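PDB 6FPC: Pro-Pro endopeptidase from Paenibacillus alvei, which uses a catalytic zinc ion to cut peptide bonds between two prolines, cleaving a cell-surface protein in a PLP-PVP motif and so perhaps regulating bacterial adhesion. Local coordinates for residues 128-133 and 182-187; 8-13 and 40-45; 116-119 and 125-128. One frame throughout, in Å; residues are numbered along the deposited sequence.

Contact 1: 128-133 and 182-187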
loop_
_atom_site.group_PDB
_atom_site.type_symbol
_atom_site.label_atom_id
_atom_site.label_comp_id
_atom_site.label_asym_id
_atom_site.label_seq_id
_atom_site.Cartn_x
_atom_site.Cartn_y
_atom_site.Cartn_z
ATOM N N THR A 128 16.680 -0.951 6.367
ATOM C CA THR A 128 17.627 -1.183 7.471
ATOM C C THR A 128 18.190 -2.584 7.394
ATOM O O THR A 128 17.485 -3.496 6.934
ATOM C CB THR A 128 16.988 -0.937 8.839
ATOM O OG1 THR A 128 15.934 -1.883 9.068
ATOM C CG2 THR A 128 16.507 0.507 9.013
ATOM N N ASP A 129 19.442 -2.775 7.876
ATOM C CA ASP A 129 20.103 -4.093 7.885
ATOM C C ASP A 129 19.248 -5.172 8.530
ATOM O O ASP A 129 19.219 -6.298 8.032
ATOM C CB ASP A 129 21.482 -4.028 8.569
ATOM C CG ASP A 129 22.458 -3.049 7.948
ATOM O OD1 ASP A 129 22.454 -2.912 6.702
ATOM O OD2 ASP A 129 23.236 -2.431 8.705
ATOM N N GLU A 130 18.517 -4.808 9.610
ATOM C CA GLU A 130 17.635 -5.700 10.347
ATOM C C GLU A 130 16.517 -6.204 9.437
ATOM O O GLU A 130 16.259 -7.407 9.409
ATOM C CB GLU A 130 17.033 -5.000 11.582
ATOM C CG GLU A 130 16.216 -5.935 12.465
ATOM C CD GLU A 130 15.319 -5.329 13.531
ATOM O OE1 GLU A 130 15.060 -4.103 13.491
ATOM O OE2 GLU A 130 14.858 -6.097 14.408
ATOM N N PHE A 131 15.840 -5.281 8.724
ATOM C CA PHE A 131 14.742 -5.683 7.843
ATOM C C PHE A 131 15.264 -6.448 6.631
ATOM O O PHE A 131 14.641 -7.435 6.246
ATOM C CB PHE A 131 13.798 -4.540 7.460
ATOM C CG PHE A 131 12.496 -5.081 6.873
ATOM C CD1 PHE A 131 11.548 -5.693 7.686
ATOM C CD2 PHE A 131 12.271 -5.061 5.502
ATOM C CE1 PHE A 131 10.363 -6.217 7.144
ATOM C CE2 PHE A 131 11.077 -5.563 4.963
ATOM C CZ PHE A 131 10.148 -6.162 5.782
ATOM N N ILE A 132 16.400 -6.011 6.046
ATOM C CA ILE A 132 17.015 -6.713 4.901
ATOM C C ILE A 132 17.290 -8.185 5.256
ATOM O O ILE A 132 17.027 -9.074 4.436
ATOM C CB ILE A 132 18.316 -5.993 4.430
ATOM C CG1 ILE A 132 18.037 -4.576 3.808
ATOM C CG2 ILE A 132 19.179 -6.874 3.489
ATOM C CD1 ILE A 132 17.216 -4.472 2.671
ATOM N N ASN A 133 17.845 -8.424 6.461
ATOM C CA ASN A 133 18.128 -9.761 6.961
ATOM C C ASN A 133 16.819 -10.604 7.008
ATOM O O ASN A 133 16.810 -11.741 6.542
ATOM C CB ASN A 133 18.812 -9.705 8.342
ATOM C CG ASN A 133 19.043 -11.077 8.942
ATOM O OD1 ASN A 133 19.886 -11.857 8.479
ATOM N ND2 ASN A 133 18.274 -11.413 9.968
ATOM N N TYR A 182 6.748 -11.338 11.383
ATOM C CA TYR A 182 5.657 -11.106 12.338
ATOM C C TYR A 182 6.183 -10.354 13.597
ATOM O O TYR A 182 5.560 -9.394 14.038
ATOM C CB TYR A 182 4.965 -12.434 12.720
ATOM C CG TYR A 182 4.062 -12.317 13.928
ATOM C CD1 TYR A 182 4.548 -12.559 15.211
ATOM C CD2 TYR A 182 2.738 -11.900 13.797
ATOM C CE1 TYR A 182 3.736 -12.398 16.335
ATOM C CE2 TYR A 182 1.913 -11.750 14.915
ATOM C CZ TYR A 182 2.417 -12.006 16.180
ATOM O OH TYR A 182 1.612 -11.881 17.283
ATOM N N GLU A 183 7.308 -10.815 14.162
ATOM C CA GLU A 183 7.981 -10.239 15.337
ATOM C C GLU A 183 8.349 -8.757 15.092
ATOM O O GLU A 183 8.036 -7.889 15.914
ATOM C CB GLU A 183 9.233 -11.062 15.654
ATOM C CG GLU A 183 9.985 -10.580 16.885
ATOM C CD GLU A 183 11.209 -11.399 17.251
ATOM O OE1 GLU A 183 11.979 -11.779 16.335
ATOM O OE2 GLU A 183 11.401 -11.649 18.464
ATOM N N PHE A 184 8.958 -8.475 13.924
ATOM C CA PHE A 184 9.338 -7.124 13.516
ATOM C C PHE A 184 8.089 -6.232 13.423
ATOM O O PHE A 184 8.089 -5.136 13.992
ATOM C CB PHE A 184 10.092 -7.175 12.182
ATOM C CG PHE A 184 10.489 -5.830 11.613
ATOM C CD1 PHE A 184 11.729 -5.274 11.901
ATOM C CD2 PHE A 184 9.634 -5.138 10.753
ATOM C CE1 PHE A 184 12.098 -4.030 11.368
ATOM C CE2 PHE A 184 10.008 -3.900 10.210
ATOM C CZ PHE A 184 11.240 -3.364 10.512
ATOM N N MET A 185 7.018 -6.712 12.738
ATOM C CA MET A 185 5.777 -5.941 12.588
ATOM C C MET A 185 5.112 -5.662 13.905
ATOM O O MET A 185 4.686 -4.526 14.120
ATOM C CB MET A 185 4.790 -6.592 11.606
ATOM C CG MET A 185 5.308 -6.650 10.171
ATOM S SD MET A 185 5.722 -5.035 9.442
ATOM C CE MET A 185 6.457 -5.557 7.881
ATOM N N ALA A 186 5.076 -6.660 14.813
ATOM C CA ALA A 186 4.451 -6.523 16.136
ATOM C C ALA A 186 5.173 -5.453 16.963
ATOM O O ALA A 186 4.532 -4.630 17.629
ATOM C CB ALA A 186 4.451 -7.864 16.867
ATOM N N LYS A 187 6.504 -5.432 16.872
ATOM C CA LYS A 187 7.328 -4.460 17.586
ATOM C C LYS A 187 7.093 -3.065 17.001
ATOM O O LYS A 187 7.007 -2.098 17.751
ATOM C CB LYS A 187 8.809 -4.863 17.519
ATOM C CG LYS A 187 9.702 -4.108 18.498
#

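Contact 2: 8-13 and 40-45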
loop_
_atom_site.group_PDB
_atom_site.type_symbol
_atom_site.label_atom_id
_atom_site.label_comp_id
_atom_site.label_asym_id
_atom_site.label_seq_id
_atom_site.Cartn_x
_atom_site.Cartn_y
_atom_site.Cartn_z
ATOM N N ASP A 8 -10.830 11.552 8.570
ATOM C CA ASP A 8 -11.752 12.575 8.076
ATOM C C ASP A 8 -10.976 13.714 7.384
ATOM O O ASP A 8 -11.534 14.379 6.521
ATOM C CB ASP A 8 -12.598 13.132 9.231
ATOM C CG ASP A 8 -13.514 12.113 9.890
ATOM O OD1 ASP A 8 -13.666 10.997 9.337
ATOM O OD2 ASP A 8 -14.085 12.432 10.951
ATOM N N LYS A 9 -9.699 13.938 7.748
ATOM C CA LYS A 9 -8.903 14.967 7.075
ATOM C C LYS A 9 -7.809 14.370 6.163
ATOM O O LYS A 9 -7.495 14.967 5.132
ATOM C CB LYS A 9 -8.338 16.011 8.048
ATOM C CG LYS A 9 -7.436 15.482 9.142
ATOM C CD LYS A 9 -7.026 16.624 10.061
ATOM C CE LYS A 9 -5.953 16.165 11.005
ATOM N NZ LYS A 9 -5.641 17.189 12.035
ATOM N N LEU A 10 -7.255 13.196 6.529
ATOM C CA LEU A 10 -6.213 12.487 5.776
ATOM C C LEU A 10 -6.769 11.860 4.478
ATOM O O LEU A 10 -6.097 11.900 3.435
ATOM C CB LEU A 10 -5.555 11.417 6.672
ATOM C CG LEU A 10 -4.404 10.571 6.109
ATOM C CD1 LEU A 10 -3.139 11.402 5.890
ATOM C CD2 LEU A 10 -4.040 9.453 7.056
ATOM N N VAL A 11 -7.984 11.271 4.551
ATOM C CA VAL A 11 -8.624 10.656 3.382
ATOM C C VAL A 11 -9.382 11.723 2.615
ATOM O O VAL A 11 -10.259 12.373 3.183
ATOM C CB VAL A 11 -9.511 9.424 3.725
ATOM C CG1 VAL A 11 -10.293 8.929 2.494
ATOM C CG2 VAL A 11 -8.665 8.302 4.317
ATOM N N VAL A 12 -9.022 11.925 1.345
ATOM C CA VAL A 12 -9.688 12.906 0.496
ATOM C C VAL A 12 -10.581 12.159 -0.512
ATOM O O VAL A 12 -10.078 11.412 -1.346
ATOM C CB VAL A 12 -8.699 13.911 -0.160
ATOM C CG1 VAL A 12 -9.436 14.912 -1.055
ATOM C CG2 VAL A 12 -7.896 14.663 0.910
ATOM N N LEU A 13 -11.900 12.318 -0.375
ATOM C CA LEU A 13 -12.886 11.679 -1.251
ATOM C C LEU A 13 -13.099 12.572 -2.481
ATOM O O LEU A 13 -12.801 13.769 -2.391
ATOM C CB LEU A 13 -14.217 11.414 -0.493
ATOM C CG LEU A 13 -14.134 10.459 0.719
ATOM C CD1 LEU A 13 -15.441 10.349 1.415
ATOM C CD2 LEU A 13 -13.649 9.064 0.322
ATOM N N ALA A 40 1.066 10.962 11.906
ATOM C CA ALA A 40 2.390 11.241 11.375
ATOM C C ALA A 40 2.329 11.417 9.857
ATOM O O ALA A 40 2.928 12.356 9.341
ATOM C CB ALA A 40 3.345 10.122 11.756
ATOM N N LEU A 41 1.550 10.570 9.145
ATOM C CA LEU A 41 1.382 10.714 7.689
ATOM C C LEU A 41 0.825 12.094 7.338
ATOM O O LEU A 41 1.371 12.777 6.467
ATOM C CB LEU A 41 0.432 9.644 7.136
ATOM C CG LEU A 41 1.028 8.310 6.789
ATOM C CD1 LEU A 41 -0.081 7.358 6.387
ATOM C CD2 LEU A 41 2.098 8.440 5.674
ATOM N N TYR A 42 -0.257 12.499 8.024
ATOM C CA TYR A 42 -0.884 13.795 7.810
ATOM C C TYR A 42 0.082 14.960 8.063
ATOM O O TYR A 42 0.047 15.924 7.305
ATOM C CB TYR A 42 -2.146 13.960 8.673
ATOM C CG TYR A 42 -2.949 15.184 8.293
ATOM C CD1 TYR A 42 -3.833 15.155 7.217
ATOM C CD2 TYR A 42 -2.793 16.387 8.979
ATOM C CE1 TYR A 42 -4.584 16.275 6.866
ATOM C CE2 TYR A 42 -3.520 17.524 8.620
ATOM C CZ TYR A 42 -4.426 17.457 7.572
ATOM O OH TYR A 42 -5.147 18.562 7.203
ATOM N N SER A 43 0.939 14.878 9.106
ATOM C CA SER A 43 1.902 15.949 9.404
ATOM C C SER A 43 2.948 16.176 8.277
ATOM O O SER A 43 3.502 17.273 8.192
ATOM C CB SER A 43 2.598 15.711 10.745
ATOM O OG SER A 43 3.579 14.692 10.632
ATOM N N LYS A 44 3.178 15.160 7.405
ATOM C CA LYS A 44 4.124 15.213 6.276
ATOM C C LYS A 44 3.460 15.687 4.960
ATOM O O LYS A 44 4.070 15.613 3.889
ATOM C CB LYS A 44 4.807 13.835 6.059
ATOM C CG LYS A 44 5.396 13.203 7.323
ATOM C CD LYS A 44 6.758 13.756 7.726
ATOM C CE LYS A 44 6.953 13.813 9.231
ATOM N NZ LYS A 44 6.915 12.469 9.873
ATOM N N GLY A 45 2.221 16.152 5.050
ATOM C CA GLY A 45 1.478 16.626 3.892
ATOM C C GLY A 45 0.949 15.497 3.034
ATOM O O GLY A 45 0.589 15.729 1.882
#

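Contact 3: 116-119 and 125-128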
loop_
_atom_site.group_PDB
_atom_site.type_symbol
_atom_site.label_atom_id
_atom_site.label_comp_id
_atom_site.label_asym_id
_atom_site.label_seq_id
_atom_site.Cartn_x
_atom_site.Cartn_y
_atom_site.Cartn_z
ATOM N N ALA A 116 4.094 4.925 1.893
ATOM C CA ALA A 116 4.267 6.303 2.395
ATOM C C ALA A 116 4.745 6.296 3.849
ATOM O O ALA A 116 5.606 7.091 4.201
ATOM C CB ALA A 116 2.969 7.089 2.253
ATOM N N VAL A 117 4.234 5.366 4.677
ATOM C CA VAL A 117 4.653 5.202 6.085
ATOM C C VAL A 117 6.151 4.856 6.127
ATOM O O VAL A 117 6.917 5.500 6.852
ATOM C CB VAL A 117 3.809 4.109 6.811
ATOM C CG1 VAL A 117 4.325 3.843 8.228
ATOM C CG2 VAL A 117 2.324 4.462 6.838
ATOM N N ASP A 118 6.573 3.856 5.316
ATOM C CA ASP A 118 7.979 3.453 5.237
ATOM C C ASP A 118 8.875 4.645 4.859
ATOM O O ASP A 118 9.831 4.942 5.581
ATOM C CB ASP A 118 8.128 2.337 4.184
ATOM C CG ASP A 118 9.496 1.699 4.106
ATOM O OD1 ASP A 118 10.238 1.724 5.136
ATOM O OD2 ASP A 118 9.821 1.141 3.037
ATOM N N ARG A 119 8.530 5.354 3.767
ATOM C CA ARG A 119 9.343 6.472 3.263
ATOM C C ARG A 119 9.359 7.699 4.114
ATOM O O ARG A 119 10.429 8.276 4.348
ATOM C CB ARG A 119 8.891 6.888 1.845
ATOM C CG ARG A 119 9.696 6.228 0.743
ATOM C CD ARG A 119 9.095 6.537 -0.608
ATOM N NE ARG A 119 9.437 7.885 -1.068
ATOM C CZ ARG A 119 9.110 8.361 -2.266
ATOM N NH1 ARG A 119 8.441 7.603 -3.130
ATOM N NH2 ARG A 119 9.459 9.592 -2.613
ATOM N N VAL A 125 12.547 2.314 7.026
ATOM C CA VAL A 125 12.817 1.149 7.874
ATOM C C VAL A 125 12.963 -0.154 7.041
ATOM O O VAL A 125 13.723 -1.033 7.447
ATOM C CB VAL A 125 11.772 1.004 9.011
ATOM C CG1 VAL A 125 10.415 0.529 8.480
ATOM C CG2 VAL A 125 12.298 0.091 10.118
ATOM N N SER A 126 12.297 -0.248 5.857
ATOM C CA SER A 126 12.454 -1.444 5.018
ATOM C C SER A 126 13.897 -1.651 4.515
ATOM O O SER A 126 14.250 -2.771 4.150
ATOM C CB SER A 126 11.507 -1.412 3.827
ATOM O OG SER A 126 11.908 -0.407 2.913
ATOM N N GLY A 127 14.687 -0.572 4.476
ATOM C CA GLY A 127 16.076 -0.598 4.023
ATOM C C GLY A 127 17.115 -0.816 5.099
ATOM O O GLY A 127 18.319 -0.876 4.798
ATOM N N THR A 128 16.680 -0.951 6.367
ATOM C CA THR A 128 17.627 -1.183 7.471
ATOM C C THR A 128 18.190 -2.584 7.394
ATOM O O THR A 128 17.485 -3.496 6.934
ATOM C CB THR A 128 16.988 -0.937 8.839
ATOM O OG1 THR A 128 15.934 -1.883 9.068
ATOM C CG2 THR A 128 16.507 0.507 9.013
#

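Contact 1: 128-133 and 182-187
Phe131 and Phe184 carry this contact, their rings set obliquely to one another. The centroids lie 4.9 Å apart and the planes are inclined by 47°, a geometry that fits neither a parallel-displaced stack nor a T-shaped pair. The CD1-CE1 side of the Phe131 ring does the touching, CD1 leading: CD1 of Phe131 sits over a face of Phe184, displaced toward the rim, and comes within 3.5 Å of Phe184 CE2. With CG anti to its backbone N, Phe184 points toward helix 129-138; together the two phenylalanines span the 11.4 Å between the axes of 129-133 and 182-187.

Glu130 approaches the same ring at its edge, its extended chain bringing OE1 of Glu130 to 3.6 Å from CE1 of Phe184, with the carboxylate plane turned 78° from the ring plane. The carboxylate carbon of Glu130 lies in the plane of the Phe184 ring, beyond its edge, where the C-H groups carry slight positive charge; this may be mildly favourable. Met185 adds an apolar end, its bent chain placing CE 4.0 Å from CE1 of Phe131.

Thr128 sits at the N-cap of helix 129-138, its OG1 accepting a weak bond from Phe131 N at 3.4 Å. Met185 also packs on Phe157 and Tyr164 of helix 153-166. The short axes run at 144°, and the arrangement is that of two roughly antiparallel helices packed through aromatic side chains in the all-helical C-terminal part of this M34 metalloprotease, with the side chain of Phe131 about 9 Å from that of the zinc ligand Glu155.

Contact 2: 8-13 and 40-45
Leu41 is the first residue of 40-45 to meet 8-13, and it does so through its base: CB of Leu41 lies 4.2 Å from CD1 of Leu10. The same methyl, CD1 of Leu10, also stands 3.8 Å from the backbone N of Tyr42 and nearly as close to its CB. Leu10 therefore fits against the helix surface at the roots of the Leu41 and Tyr42 side chains, an apolar contact of one branch.

Tyr42 supplies the largest share of the buried surface. Its CG is anti to the backbone N (chi1 -170°), and the ring extends to the end of helix 7-10, where Lys9 crosses it at about a right angle. The aliphatic chain of Lys9 passes over one face: CG and CD lie near the phenol end, while CE of Lys9 is 3.8 Å from the centroid of the Tyr42 ring and 18° off its normal, a CH-pi contact. CE1 of Tyr42 also comes to 3.6 Å from Lys9 O.

Ser43 OG donates to Ala40 O at 2.7 Å, and Gly45, with its positive phi of 77°, ends the helix as the C-prime residue of a Schellman motif in which Gly45 N bonds to Tyr42 O and Val46 N to Leu41 O. The chain then turns into strand 47-51, against which Leu10 and Tyr42 also pack, through Ile48 and Lys47. Strand 11-12 runs parallel to 47-51 at the margin of the sheet, while Leu41 faces Thr113, Ala116 and Val117 of helix 108-121, so helix 35-43 lies between the N-terminal segment and the zinc-binding helix.

Contact 3: 116-119 and 125-128
This is a polar, buried contact in which one carboxylate, that of Asp118, grips the start of a short 3-10 segment. It joins helix 108-121, which carries the HExxH zinc-binding sequence, to the connection that leads into helix 129-138. Two hydrogen bonds support this reading, one to each oxygen of the carboxylate. Ser126 N donates to Asp118 OD1 at 2.9 Å with a nearly straight N-H...O angle of 168°, meeting the oxygen on its syn side and 21° out of the carboxylate plane. Ser126 OG donates to Asp118 OD2 at 2.6 Å, using the syn lone pair of that oxygen.

Both donors come from a single residue, so the carboxylate is held in a bidentate fashion and its rotation is fixed. The serine hydroxyl reaches OD2 because its chi1 of 70° sets OG between the backbone N and the carbonyl carbon. Val125 N also lies close, 3.0 Å from Asp118 OD1, but its angle is too poor for a hydrogen bond; CG1 of Val125 packs against the same oxygen at 3.6 Å.

Within the second segment, Val125 O accepts from both Thr128 N, at 3.1 Å, and Thr128 OG1, at 2.9 Å, which closes the turn just before the next helix. Phe157 of helix 153-166 packs against Asp118, Val125 and Ser126, and Thr154 of the same helix also touches Ser126.

The side chain of Asp118 is about 5 Å from that of the zinc ligand His115 and about 9 Å from the bound zinc ion, and touches neither. The arrangement thus belongs to the surroundings of the HExxH metalloprotease site, where His111, His115, Tyr148 and Glu155 hold the metal and Asp118 ties the helix bearing the two histidines to the following turn.

Overall arrangement
From the N terminus, contact 2 comes first: it closes the excursion through helix 20-30 by bringing helix 35-43 back against residues 8-10. Contact 3 follows in series, a short closure across the end of helix 108-121, and contact 1 then opens at Thr128, where contact 3 ends, and closes a much longer, mainly helical loop to helix 179-188. None nests within or crosses another. Contacts 1 and 3 touch through Phe131 and Phe184 against Val125 and Ser126. Leu41 packs on Ala116 and Val117, joining contact 2 to contact 3. Contacts 1 and 2 remain about 14 Å apart at their nearest atoms, with helix 108-121 linking the N-terminal part to the C-terminal helices.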